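Local atomic coordinates of cytoplasmic protein (Cryptococcus neoformans var. grubii serotype A, PDB entry 7LPO), a protein that probably hydrolyses the beta-glucosidic bond of steryl glucosides, acting as a sterylglucosidase of glycoside hydrolase family 5. Residues W159-C164 with I232-L236; W212-A217 with P272-I277; G523-D527 with D589-W593; M553-N558 with A664-P668. One frame throughout, in Å; residues are numbered along the deposited sequence.

All four contacts are buried, forming two neighbouring pairs on opposite sides of the chain's centre. Contacts 1 and 2 meet where Gln-233 packs on the backbone of Phe-214 and Phe-215; they use successive helices, 159-163 and 206-221, and the loop after strand 263-267. Contacts 3 and 4 meet where Phe-665 touches Tyr-526 and Leu-592, and are linked to strands 518-522 and 567-570 and to helix 547-559. Contact 1 joins two helices by apolar contacts; contact 2 sets a helix on a loop through the face of one aromatic ring, the edge of another and one hydrogen bond. Contact 3 joins loops by backbone and water bonds, whereas contact 4 adds a salt bridge between helix 547-559 and the segment just after helix 662-665.

Contact 1: W159-C164 with I232-L236; sequences WTLYAC and IQDFL
An almost antiparallel pair of helices in the excursion between two barrel strands meets here: helix 159-163, with Cys-164 just beyond it, and the first turn of helix 232-254. The short axes run at 166° to each other and come within 11.5 Å, a separation bridged by side chains with no hydrogen bond across. At one end of the interface the indole of Trp-159 presents its edge: CZ3 lies 3.8 Å from CE1 of Phe-235, and that CE1 sits near the indole plane. Phe-235 reaches this place because its CG stands trans to the backbone N (chi1 -174°), which also brings CE1 to 4.1 Å from CB of Ala-163. CG2 of Thr-160 lies over the rim of one indole face, while NE1 is bonded to Glu-109 O. At the other end SG of Cys-164 lies 3.8 Å from CD1 of Leu-236, and CD1 of Ile-232 approaches Ala-163 O at 4.0 Å. Ile-227 of strand 226-227 touches Ala-163, Ile-232 and Phe-235, and Phe-214 and Phe-215 of helix 206-221 flank Cys-164, Ile-232 and Leu-236. Both helices lie on the connection between strands 137-143 and 263-267, which are parallel neighbours, so this is apolar helix-helix packing within a long beta-to-beta connection of the TIM-barrel fold expected for family 5.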
loop_
_atom_site.group_PDB
_atom_site.type_symbol
_atom_site.label_atom_id
_atom_site.label_comp_id
_atom_site.label_asym_id
_atom_site.label_seq_id
_atom_site.Cartn_x
_atom_site.Cartn_y
_atom_site.Cartn_z
ATOM N N TRP A 159 -15.398 -13.394 10.460
ATOM C CA TRP A 159 -16.117 -13.319 11.719
ATOM C C TRP A 159 -16.136 -11.911 12.303
ATOM O O TRP A 159 -16.945 -11.653 13.199
ATOM C CB TRP A 159 -15.544 -14.316 12.733
ATOM C CG TRP A 159 -14.070 -14.220 13.055
ATOM C CD1 TRP A 159 -13.081 -15.025 12.584
ATOM C CD2 TRP A 159 -13.443 -13.304 13.959
ATOM N NE1 TRP A 159 -11.873 -14.667 13.129
ATOM C CE2 TRP A 159 -12.069 -13.610 13.977
ATOM C CE3 TRP A 159 -13.913 -12.258 14.756
ATOM C CZ2 TRP A 159 -11.158 -12.902 14.749
ATOM C CZ3 TRP A 159 -13.006 -11.555 15.524
ATOM C CH2 TRP A 159 -11.643 -11.878 15.515
ATOM N N THR A 160 -15.291 -10.989 11.815
ATOM C CA THR A 160 -15.365 -9.620 12.323
ATOM C C THR A 160 -16.665 -8.944 11.905
ATOM O O THR A 160 -17.194 -8.108 12.645
ATOM C CB THR A 160 -14.171 -8.773 11.854
ATOM O OG1 THR A 160 -14.127 -8.716 10.417
ATOM C CG2 THR A 160 -12.869 -9.344 12.403
ATOM N N LEU A 161 -17.191 -9.285 10.727
ATOM C CA LEU A 161 -18.489 -8.753 10.316
ATOM C C LEU A 161 -19.587 -9.163 11.293
ATOM O O LEU A 161 -20.413 -8.339 11.710
ATOM C CB LEU A 161 -18.834 -9.239 8.910
ATOM C CG LEU A 161 -18.265 -8.450 7.736
ATOM C CD1 LEU A 161 -16.770 -8.618 7.702
ATOM C CD2 LEU A 161 -18.882 -8.914 6.423
ATOM N N TYR A 162 -19.633 -10.450 11.639
ATOM C CA TYR A 162 -20.613 -10.915 12.610
ATOM C C TYR A 162 -20.411 -10.238 13.955
ATOM O O TYR A 162 -21.382 -9.857 14.614
ATOM C CB TYR A 162 -20.514 -12.428 12.748
ATOM C CG TYR A 162 -21.062 -13.177 11.577
ATOM C CD1 TYR A 162 -22.431 -13.250 11.360
ATOM C CD2 TYR A 162 -20.225 -13.811 10.686
ATOM C CE1 TYR A 162 -22.947 -13.944 10.303
ATOM C CE2 TYR A 162 -20.736 -14.514 9.619
ATOM C CZ TYR A 162 -22.098 -14.580 9.438
ATOM O OH TYR A 162 -22.609 -15.279 8.377
ATOM N N ALA A 163 -19.156 -10.056 14.370
ATOM C CA ALA A 163 -18.901 -9.350 15.621
ATOM C C ALA A 163 -19.502 -7.948 15.599
ATOM O O ALA A 163 -19.955 -7.454 16.642
ATOM C CB ALA A 163 -17.403 -9.295 15.895
ATOM N N CYS A 164 -19.535 -7.308 14.424
ATOM C CA CYS A 164 -20.106 -5.975 14.252
ATOM C C CYS A 164 -21.614 -5.994 14.023
ATOM O O CYS A 164 -22.204 -4.932 13.787
ATOM C CB CYS A 164 -19.422 -5.258 13.085
ATOM S SG CYS A 164 -17.666 -4.886 13.419
ATOM N N ILE A 232 -16.718 -2.830 21.358
ATOM C CA ILE A 232 -16.313 -3.389 20.067
ATOM C C ILE A 232 -14.986 -2.802 19.591
ATOM O O ILE A 232 -14.197 -3.487 18.925
ATOM C CB ILE A 232 -17.439 -3.159 19.034
ATOM C CG1 ILE A 232 -17.112 -3.809 17.696
ATOM C CG2 ILE A 232 -17.691 -1.668 18.841
ATOM C CD1 ILE A 232 -16.769 -5.263 17.789
ATOM N N GLN A 233 -14.699 -1.548 19.948
ATOM C CA GLN A 233 -13.432 -0.940 19.545
ATOM C C GLN A 233 -12.240 -1.724 20.089
ATOM O O GLN A 233 -11.278 -1.999 19.360
ATOM C CB GLN A 233 -13.374 0.521 20.013
ATOM C CG GLN A 233 -12.036 1.202 19.789
ATOM C CD GLN A 233 -11.944 2.566 20.468
ATOM O OE1 GLN A 233 -12.958 3.227 20.699
ATOM N NE2 GLN A 233 -10.717 2.991 20.789
ATOM N N ASP A 234 -12.279 -2.079 21.378
ATOM C CA ASP A 234 -11.174 -2.825 21.976
ATOM C C ASP A 234 -11.146 -4.262 21.474
ATOM O O ASP A 234 -10.075 -4.807 21.182
ATOM C CB ASP A 234 -11.280 -2.792 23.504
ATOM C CG ASP A 234 -10.807 -1.459 24.096
ATOM O OD1 ASP A 234 -9.913 -0.817 23.497
ATOM O OD2 ASP A 234 -11.337 -1.043 25.151
ATOM N N PHE A 235 -12.313 -4.893 21.369
ATOM C CA PHE A 235 -12.384 -6.243 20.826
ATOM C C PHE A 235 -11.687 -6.319 19.467
ATOM O O PHE A 235 -10.776 -7.129 19.270
ATOM C CB PHE A 235 -13.856 -6.662 20.738
ATOM C CG PHE A 235 -14.073 -8.085 20.319
ATOM C CD1 PHE A 235 -14.167 -8.420 18.979
ATOM C CD2 PHE A 235 -14.209 -9.085 21.263
ATOM C CE1 PHE A 235 -14.376 -9.733 18.591
ATOM C CE2 PHE A 235 -14.411 -10.396 20.883
ATOM C CZ PHE A 235 -14.499 -10.720 19.551
ATOM N N LEU A 236 -12.071 -5.449 18.528
ATOM C CA LEU A 236 -11.478 -5.509 17.193
ATOM C C LEU A 236 -9.995 -5.150 17.221
ATOM O O LEU A 236 -9.172 -5.859 16.634
ATOM C CB LEU A 236 -12.231 -4.588 16.230
ATOM C CG LEU A 236 -13.682 -4.976 15.935
ATOM C CD1 LEU A 236 -14.409 -3.947 15.054
ATOM C CD2 LEU A 236 -13.743 -6.356 15.296
#

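Contact 2: W212-A217 with P272-I277; sequences WTFFFA and PGEGLI
The indole of Trp-212 carries the peptide of Pro-272 and Gly-273 over one face, and the ring of Phe-216 meets the same loop at its edge. Gly-273 N sits 3.2 Å above the centre of the indole plane, and Pro-272 C is offset toward the rim of that face. A CH-pi contact accompanies them, with Gly-273 CA 3.4 Å from the centroid of the five-membered ring and 8° off its normal. Gly-273 O and Pro-272 CB lie near the plane of the Phe-216 ring, at its edge, 3.2 Å from CE2 and 3.6 Å from CZ respectively; CD2 of Phe-215 covers one face. Trp-147 and Phe-400 make edge-to-face contacts with Trp-212 and Phe-216 respectively. Farther along the loop, Leu-276 N, in the type II' turn 274-277, donates to Thr-213 OG1 at 2.9 Å and 172°. That hydroxyl is also bonded to Gln-209 O. CD1 of Ile-277 lies 3.7 Å from Ala-217 CB. Pro-272 is consistent with the end of the Asn-Glu-Pro signature of family 5. The chemistry implies that a probable active-site loop is held chiefly by aromatic surface against bare glycine backbone, with one nearly straight bond fixing its turn.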
loop_
_atom_site.group_PDB
_atom_site.type_symbol
_atom_site.label_atom_id
_atom_site.label_comp_id
_atom_site.label_asym_id
_atom_site.label_seq_id
_atom_site.Cartn_x
_atom_site.Cartn_y
_atom_site.Cartn_z
ATOM N N TRP A 212 -15.345 0.758 10.482
ATOM C CA TRP A 212 -14.189 1.581 10.810
ATOM C C TRP A 212 -14.475 2.517 11.978
ATOM O O TRP A 212 -13.569 2.811 12.761
ATOM C CB TRP A 212 -13.753 2.373 9.580
ATOM C CG TRP A 212 -13.024 1.562 8.573
ATOM C CD1 TRP A 212 -13.441 1.262 7.317
ATOM C CD2 TRP A 212 -11.744 0.932 8.738
ATOM N NE1 TRP A 212 -12.495 0.490 6.679
ATOM C CE2 TRP A 212 -11.447 0.270 7.532
ATOM C CE3 TRP A 212 -10.822 0.865 9.790
ATOM C CZ2 TRP A 212 -10.264 -0.442 7.338
ATOM C CZ3 TRP A 212 -9.647 0.160 9.596
ATOM C CH2 TRP A 212 -9.379 -0.487 8.378
ATOM N N THR A 213 -15.713 2.997 12.114
ATOM C CA THR A 213 -16.064 3.805 13.280
ATOM C C THR A 213 -15.977 2.971 14.557
ATOM O O THR A 213 -15.496 3.451 15.593
ATOM C CB THR A 213 -17.467 4.391 13.102
ATOM O OG1 THR A 213 -17.530 5.185 11.913
ATOM C CG2 THR A 213 -17.859 5.273 14.272
ATOM N N PHE A 214 -16.439 1.715 14.492
ATOM C CA PHE A 214 -16.241 0.771 15.587
ATOM C C PHE A 214 -14.755 0.618 15.904
ATOM O O PHE A 214 -14.322 0.811 17.045
ATOM C CB PHE A 214 -16.848 -0.596 15.218
ATOM C CG PHE A 214 -18.359 -0.667 15.283
ATOM C CD1 PHE A 214 -19.118 0.350 15.828
ATOM C CD2 PHE A 214 -19.020 -1.795 14.808
ATOM C CE1 PHE A 214 -20.512 0.243 15.907
ATOM C CE2 PHE A 214 -20.415 -1.900 14.873
ATOM C CZ PHE A 214 -21.157 -0.883 15.420
ATOM N N PHE A 215 -13.957 0.279 14.885
ATOM C CA PHE A 215 -12.552 -0.072 15.095
ATOM C C PHE A 215 -11.785 1.032 15.817
ATOM O O PHE A 215 -11.048 0.764 16.772
ATOM C CB PHE A 215 -11.897 -0.379 13.745
ATOM C CG PHE A 215 -10.504 -0.951 13.847
ATOM C CD1 PHE A 215 -10.308 -2.301 14.113
ATOM C CD2 PHE A 215 -9.389 -0.143 13.658
ATOM C CE1 PHE A 215 -9.044 -2.836 14.193
ATOM C CE2 PHE A 215 -8.113 -0.681 13.739
ATOM C CZ PHE A 215 -7.950 -2.041 14.007
ATOM N N PHE A 216 -11.915 2.271 15.354
ATOM C CA PHE A 216 -11.087 3.360 15.847
ATOM C C PHE A 216 -11.747 4.176 16.940
ATOM O O PHE A 216 -11.036 4.855 17.683
ATOM C CB PHE A 216 -10.716 4.324 14.712
ATOM C CG PHE A 216 -9.643 3.819 13.817
ATOM C CD1 PHE A 216 -8.387 3.533 14.311
ATOM C CD2 PHE A 216 -9.890 3.623 12.478
ATOM C CE1 PHE A 216 -7.401 3.064 13.489
ATOM C CE2 PHE A 216 -8.898 3.157 11.645
ATOM C CZ PHE A 216 -7.652 2.882 12.148
ATOM N N ALA A 217 -13.083 4.143 17.053
ATOM C CA ALA A 217 -13.750 5.067 17.962
ATOM C C ALA A 217 -15.068 4.534 18.510
ATOM O O ALA A 217 -15.925 5.337 18.898
ATOM C CB ALA A 217 -14.002 6.410 17.236
ATOM N N PRO A 272 -5.830 2.760 6.505
ATOM C CA PRO A 272 -6.982 2.542 7.389
ATOM C C PRO A 272 -8.168 3.423 7.030
ATOM O O PRO A 272 -8.015 4.595 6.689
ATOM C CB PRO A 272 -6.430 2.892 8.773
ATOM C CG PRO A 272 -5.298 3.835 8.491
ATOM C CD PRO A 272 -4.676 3.344 7.207
ATOM N N GLY A 273 -9.367 2.854 7.134
ATOM C CA GLY A 273 -10.569 3.628 6.895
ATOM C C GLY A 273 -10.907 4.535 8.065
ATOM O O GLY A 273 -10.607 4.241 9.224
ATOM N N GLU A 274 -11.540 5.662 7.744
ATOM C CA GLU A 274 -11.945 6.646 8.741
ATOM C C GLU A 274 -13.399 6.475 9.160
ATOM O O GLU A 274 -13.859 7.176 10.067
ATOM C CB GLU A 274 -11.727 8.071 8.206
ATOM C CG GLU A 274 -10.450 8.233 7.388
ATOM C CD GLU A 274 -10.032 9.698 7.182
ATOM O OE1 GLU A 274 -8.819 9.949 6.983
ATOM O OE2 GLU A 274 -10.912 10.593 7.216
ATOM N N GLY A 275 -14.128 5.566 8.520
ATOM C CA GLY A 275 -15.543 5.415 8.802
ATOM C C GLY A 275 -16.288 6.725 8.701
ATOM O O GLY A 275 -16.100 7.510 7.769
ATOM N N LEU A 276 -17.151 6.976 9.675
ATOM C CA LEU A 276 -17.902 8.218 9.735
ATOM C C LEU A 276 -17.232 9.271 10.604
ATOM O O LEU A 276 -17.794 10.356 10.780
ATOM C CB LEU A 276 -19.307 7.933 10.249
ATOM C CG LEU A 276 -20.162 7.142 9.258
ATOM C CD1 LEU A 276 -21.441 6.679 9.910
ATOM C CD2 LEU A 276 -20.451 7.991 8.023
ATOM N N ILE A 277 -16.046 8.981 11.139
ATOM C CA ILE A 277 -15.406 9.875 12.093
ATOM C C ILE A 277 -15.045 11.180 11.402
ATOM O O ILE A 277 -14.367 11.187 10.366
ATOM C CB ILE A 277 -14.154 9.223 12.689
ATOM C CG1 ILE A 277 -14.500 7.974 13.491
ATOM C CG2 ILE A 277 -13.429 10.214 13.562
ATOM C CD1 ILE A 277 -13.304 7.055 13.686
#

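Contact 3: G523-D527 with D589-W593; sequences GIPYD and DLSLW
Tyr-526 and Asp-589 join two loops through their backbones: the touching parts run 121° apart, and Tyr-526 N donates to Asp-589 O at 2.8 Å and 176°. The same carbonyl oxygen lies in the Tyr-526 ring plane, at its edge. Ile-524 CD1 covers the centre of one ring face, Ser-591 O lies 3.3 Å from CD2, and OH reaches Leu-592 CD2 at 3.6 Å. Leu-590 folds its CG to 3.3 Å from Ile-524 O. Water 1 accepts from Ile-524 N at 2.9 Å and donates to Leu-590 O, linking the segments; water 2 donates to Asp-527 OD1 at 2.8 Å and accepts from Asp-589 N. The two aspartate side chains run past one another in opposite senses, their carboxylate planes 38° apart and OD1 of Asp-527 4.9 Å from OD2 of Asp-589. Each has a cationic partner, Lys-462 for Asp-527 and Arg-660 for Asp-589, to which Tyr-534 OH also bonds. Arg-660 makes a cation-pi contact with Tyr-526. Gly-523 follows strand 518-522, near whose end family 5 enzymes carry their nucleophile; a Tris about 5 Å from the Leu-590 side chain may mark the pocket. Such pairing would probably keep both buried aspartates charged.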
loop_
_atom_site.group_PDB
_atom_site.type_symbol
_atom_site.label_atom_id
_atom_site.label_comp_id
_atom_site.label_asym_id
_atom_site.label_seq_id
_atom_site.Cartn_x
_atom_site.Cartn_y
_atom_site.Cartn_z
ATOM N N GLY A 523 2.684 3.059 -8.166
ATOM C CA GLY A 523 2.554 2.233 -9.359
ATOM C C GLY A 523 1.548 2.793 -10.341
ATOM O O GLY A 523 0.950 3.847 -10.119
ATOM N N ILE A 524 1.368 2.056 -11.436
ATOM C CA ILE A 524 0.481 2.465 -12.529
ATOM C C ILE A 524 -0.269 1.250 -13.053
ATOM O O ILE A 524 0.167 0.105 -12.877
ATOM C CB ILE A 524 1.246 3.133 -13.694
ATOM C CG1 ILE A 524 2.318 2.189 -14.246
ATOM C CG2 ILE A 524 1.910 4.436 -13.245
ATOM C CD1 ILE A 524 1.948 1.476 -15.535
ATOM N N PRO A 525 -1.406 1.477 -13.717
ATOM C CA PRO A 525 -2.169 0.359 -14.301
ATOM C C PRO A 525 -1.661 -0.041 -15.682
ATOM O O PRO A 525 -1.431 0.804 -16.550
ATOM C CB PRO A 525 -3.596 0.910 -14.384
ATOM C CG PRO A 525 -3.378 2.410 -14.609
ATOM C CD PRO A 525 -2.134 2.761 -13.800
ATOM N N TYR A 526 -1.522 -1.345 -15.889
ATOM C CA TYR A 526 -1.054 -1.875 -17.159
ATOM C C TYR A 526 -2.189 -2.207 -18.119
ATOM O O TYR A 526 -1.944 -2.328 -19.327
ATOM C CB TYR A 526 -0.193 -3.122 -16.920
ATOM C CG TYR A 526 1.216 -2.784 -16.489
ATOM C CD1 TYR A 526 2.199 -2.522 -17.424
ATOM C CD2 TYR A 526 1.556 -2.702 -15.149
ATOM C CE1 TYR A 526 3.490 -2.195 -17.038
ATOM C CE2 TYR A 526 2.851 -2.371 -14.755
ATOM C CZ TYR A 526 3.804 -2.124 -15.713
ATOM O OH TYR A 526 5.083 -1.830 -15.349
ATOM N N ASP A 527 -3.417 -2.341 -17.618
ATOM C CA ASP A 527 -4.572 -2.629 -18.468
ATOM C C ASP A 527 -5.156 -1.372 -19.100
ATOM O O ASP A 527 -6.377 -1.230 -19.205
ATOM C CB ASP A 527 -5.639 -3.381 -17.671
ATOM C CG ASP A 527 -6.069 -2.651 -16.400
ATOM O OD1 ASP A 527 -5.254 -1.905 -15.813
ATOM O OD2 ASP A 527 -7.227 -2.851 -15.965
ATOM N N ASP A 589 -4.727 -4.153 -12.287
ATOM C CA ASP A 589 -3.689 -4.860 -13.036
ATOM C C ASP A 589 -2.429 -3.993 -12.960
ATOM O O ASP A 589 -2.097 -3.238 -13.876
ATOM C CB ASP A 589 -4.111 -5.128 -14.480
ATOM C CG ASP A 589 -3.105 -5.978 -15.242
ATOM O OD1 ASP A 589 -1.964 -6.147 -14.764
ATOM O OD2 ASP A 589 -3.461 -6.475 -16.329
ATOM N N LEU A 590 -1.716 -4.115 -11.843
ATOM C CA LEU A 590 -0.554 -3.280 -11.582
ATOM C C LEU A 590 0.726 -4.089 -11.478
ATOM O O LEU A 590 1.760 -3.533 -11.101
ATOM C CB LEU A 590 -0.758 -2.467 -10.299
ATOM C CG LEU A 590 -1.611 -1.205 -10.448
ATOM C CD1 LEU A 590 -3.075 -1.522 -10.222
ATOM C CD2 LEU A 590 -1.157 -0.110 -9.471
ATOM N N SER A 591 0.686 -5.379 -11.804
ATOM C CA SER A 591 1.882 -6.205 -11.729
ATOM C C SER A 591 2.895 -5.817 -12.800
ATOM O O SER A 591 2.549 -5.594 -13.965
ATOM C CB SER A 591 1.527 -7.682 -11.883
ATOM O OG SER A 591 2.691 -8.487 -11.768
ATOM N N LEU A 592 4.165 -5.760 -12.392
ATOM C CA LEU A 592 5.262 -5.527 -13.319
ATOM C C LEU A 592 5.461 -6.676 -14.299
ATOM O O LEU A 592 6.122 -6.487 -15.327
ATOM C CB LEU A 592 6.563 -5.324 -12.543
ATOM C CG LEU A 592 6.582 -4.234 -11.481
ATOM C CD1 LEU A 592 7.961 -4.156 -10.864
ATOM C CD2 LEU A 592 6.179 -2.909 -12.090
ATOM N N TRP A 593 4.922 -7.855 -13.996
ATOM C CA TRP A 593 5.284 -9.095 -14.665
ATOM C C TRP A 593 4.034 -9.955 -14.802
ATOM O O TRP A 593 3.150 -9.928 -13.945
ATOM C CB TRP A 593 6.403 -9.809 -13.867
ATOM C CG TRP A 593 7.006 -10.981 -14.555
ATOM C CD1 TRP A 593 8.103 -10.981 -15.361
ATOM C CD2 TRP A 593 6.548 -12.338 -14.498
ATOM N NE1 TRP A 593 8.347 -12.254 -15.830
ATOM C CE2 TRP A 593 7.409 -13.105 -15.308
ATOM C CE3 TRP A 593 5.493 -12.979 -13.843
ATOM C CZ2 TRP A 593 7.243 -14.478 -15.487
ATOM C CZ3 TRP A 593 5.329 -14.339 -14.025
ATOM C CH2 TRP A 593 6.195 -15.073 -14.845
HETATM O O HOH W 1 2.663 -0.566 -11.119
HETATM O O HOH W 2 -5.585 -1.254 -13.059
#

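Contact 4: M553-N558 with A664-P668; sequences MDCSMN and AFCRP
Two torsions bring the ion pair together: CG of Asp-554 stands opposite the backbone N (chi1 -175°), and Arg-667 bends at chi3 (64°) to turn its guanidinium toward helix 547-559. NH1 then donates to Asp-554 OD1 at 2.7 Å and 171°, meeting it nearly along its C-O direction, and OD1 lies in the guanidinium plane. The same NH1 gives a second bond, to Ala-664 O at 3.0 Å, in the carbonyl plane and on a lone pair. This carbonyl belongs to the last turn of helix 662-665, which Cys-666 leaves, so the arginine folds back to satisfy the end of its own helix while reaching across to another. Water 3 completes the ring, donating to Asp-554 OD1 at 2.6 Å and accepting from Arg-667 NH2 at 2.9 Å. Two bonds thus grip OD1, and the three in-plane partners fix how the guanidinium is rotated. Over one of its faces lies CB of Met-557, 3.2 Å above the plane and offset toward the rim, with Asn-558 N over the same face. Beside this polar cluster, CG of Met-553 packs 3.5 Å from CB of Ala-664. Asp-554 OD2 is bridged to Arg-494 and Arg-667 NH2 to Asp-561, giving a chain of alternating charges. Helix 547-559 connects the parallel strands 518-522 and 567-570, while Arg-667 leads into strand 669-673, in what is probably the C-terminal beta domain of family 5 enzymes. This buried, water-bridged salt bridge is consistent with the junction between a TIM-type barrel and a C-terminal beta domain.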
loop_
_atom_site.group_PDB
_atom_site.type_symbol
_atom_site.label_atom_id
_atom_site.label_comp_id
_atom_site.label_asym_id
_atom_site.label_seq_id
_atom_site.Cartn_x
_atom_site.Cartn_y
_atom_site.Cartn_z
ATOM N N MET A 553 4.696 4.958 -16.022
ATOM C CA MET A 553 5.619 4.379 -15.052
ATOM C C MET A 553 6.841 5.276 -14.846
ATOM O O MET A 553 7.242 5.541 -13.713
ATOM C CB MET A 553 6.064 2.997 -15.533
ATOM C CG MET A 553 6.869 2.187 -14.544
ATOM S SD MET A 553 5.835 1.399 -13.271
ATOM C CE MET A 553 6.387 2.211 -11.869
ATOM N N ASP A 554 7.450 5.715 -15.952
ATOM C CA ASP A 554 8.668 6.525 -15.867
ATOM C C ASP A 554 8.415 7.872 -15.199
ATOM O O ASP A 554 9.290 8.379 -14.491
ATOM C CB ASP A 554 9.240 6.717 -17.276
ATOM C CG ASP A 554 10.564 7.452 -17.284
ATOM O OD1 ASP A 554 11.447 7.133 -16.465
ATOM O OD2 ASP A 554 10.727 8.361 -18.122
ATOM N N CYS A 555 7.234 8.459 -15.400
ATOM C CA CYS A 555 6.883 9.690 -14.693
ATOM C C CYS A 555 6.797 9.457 -13.185
ATOM O O CYS A 555 7.346 10.230 -12.389
ATOM C CB CYS A 555 5.560 10.234 -15.224
ATOM S SG CYS A 555 4.923 11.622 -14.274
ATOM N N SER A 556 6.131 8.378 -12.771
ATOM C CA SER A 556 6.037 8.097 -11.343
ATOM C C SER A 556 7.404 7.765 -10.756
ATOM O O SER A 556 7.721 8.189 -9.637
ATOM C CB SER A 556 5.054 6.954 -11.091
ATOM O OG SER A 556 3.737 7.459 -11.002
ATOM N N MET A 557 8.228 7.007 -11.489
ATOM C CA MET A 557 9.558 6.672 -10.984
ATOM C C MET A 557 10.477 7.897 -10.967
ATOM O O MET A 557 11.259 8.087 -10.029
ATOM C CB MET A 557 10.170 5.557 -11.831
ATOM C CG MET A 557 9.514 4.199 -11.684
ATOM S SD MET A 557 9.576 3.580 -9.986
ATOM C CE MET A 557 7.900 3.916 -9.454
ATOM N N ASN A 558 10.424 8.723 -12.010
ATOM C CA ASN A 558 11.213 9.954 -12.006
ATOM C C ASN A 558 10.842 10.838 -10.827
ATOM O O ASN A 558 11.688 11.573 -10.311
ATOM C CB ASN A 558 11.015 10.709 -13.322
ATOM C CG ASN A 558 11.775 12.047 -13.364
ATOM O OD1 ASN A 558 13.002 12.077 -13.411
ATOM N ND2 ASN A 558 11.038 13.150 -13.347
ATOM N N ALA A 664 11.082 1.336 -17.749
ATOM C CA ALA A 664 10.720 2.417 -16.842
ATOM C C ALA A 664 10.917 2.061 -15.375
ATOM O O ALA A 664 11.291 2.936 -14.585
ATOM C CB ALA A 664 9.265 2.839 -17.074
ATOM N N PHE A 665 10.688 0.806 -14.976
ATOM C CA PHE A 665 10.812 0.479 -13.560
ATOM C C PHE A 665 12.170 -0.094 -13.177
ATOM O O PHE A 665 12.496 -0.101 -11.988
ATOM C CB PHE A 665 9.684 -0.467 -13.098
ATOM C CG PHE A 665 9.686 -1.848 -13.710
ATOM C CD1 PHE A 665 10.628 -2.796 -13.351
ATOM C CD2 PHE A 665 8.672 -2.222 -14.578
ATOM C CE1 PHE A 665 10.587 -4.077 -13.883
ATOM C CE2 PHE A 665 8.615 -3.504 -15.105
ATOM C CZ PHE A 665 9.573 -4.435 -14.757
ATOM N N CYS A 666 12.978 -0.536 -14.135
ATOM C CA CYS A 666 14.335 -1.008 -13.866
ATOM C C CYS A 666 15.296 0.112 -14.245
ATOM O O CYS A 666 15.471 0.407 -15.434
ATOM C CB CYS A 666 14.638 -2.285 -14.649
ATOM S SG CYS A 666 16.270 -2.970 -14.295
ATOM N N ARG A 667 15.913 0.733 -13.239
ATOM C CA ARG A 667 16.585 2.015 -13.409
ATOM C C ARG A 667 17.882 2.061 -12.617
ATOM O O ARG A 667 18.002 1.402 -11.579
ATOM C CB ARG A 667 15.710 3.187 -12.936
ATOM C CG ARG A 667 14.230 3.091 -13.292
ATOM C CD ARG A 667 13.383 3.930 -12.330
ATOM N NE ARG A 667 13.668 5.357 -12.428
ATOM C CZ ARG A 667 13.238 6.150 -13.413
ATOM N NH1 ARG A 667 12.493 5.664 -14.404
ATOM N NH2 ARG A 667 13.554 7.439 -13.408
ATOM N N PRO A 668 18.863 2.839 -13.077
ATOM C CA PRO A 668 20.071 3.052 -12.266
ATOM C C PRO A 668 19.767 3.891 -11.035
ATOM O O PRO A 668 18.958 4.821 -11.079
ATOM C CB PRO A 668 21.009 3.798 -13.219
ATOM C CG PRO A 668 20.054 4.553 -14.131
ATOM C CD PRO A 668 18.894 3.612 -14.336
HETATM O O HOH W 3 13.005 9.052 -15.701
#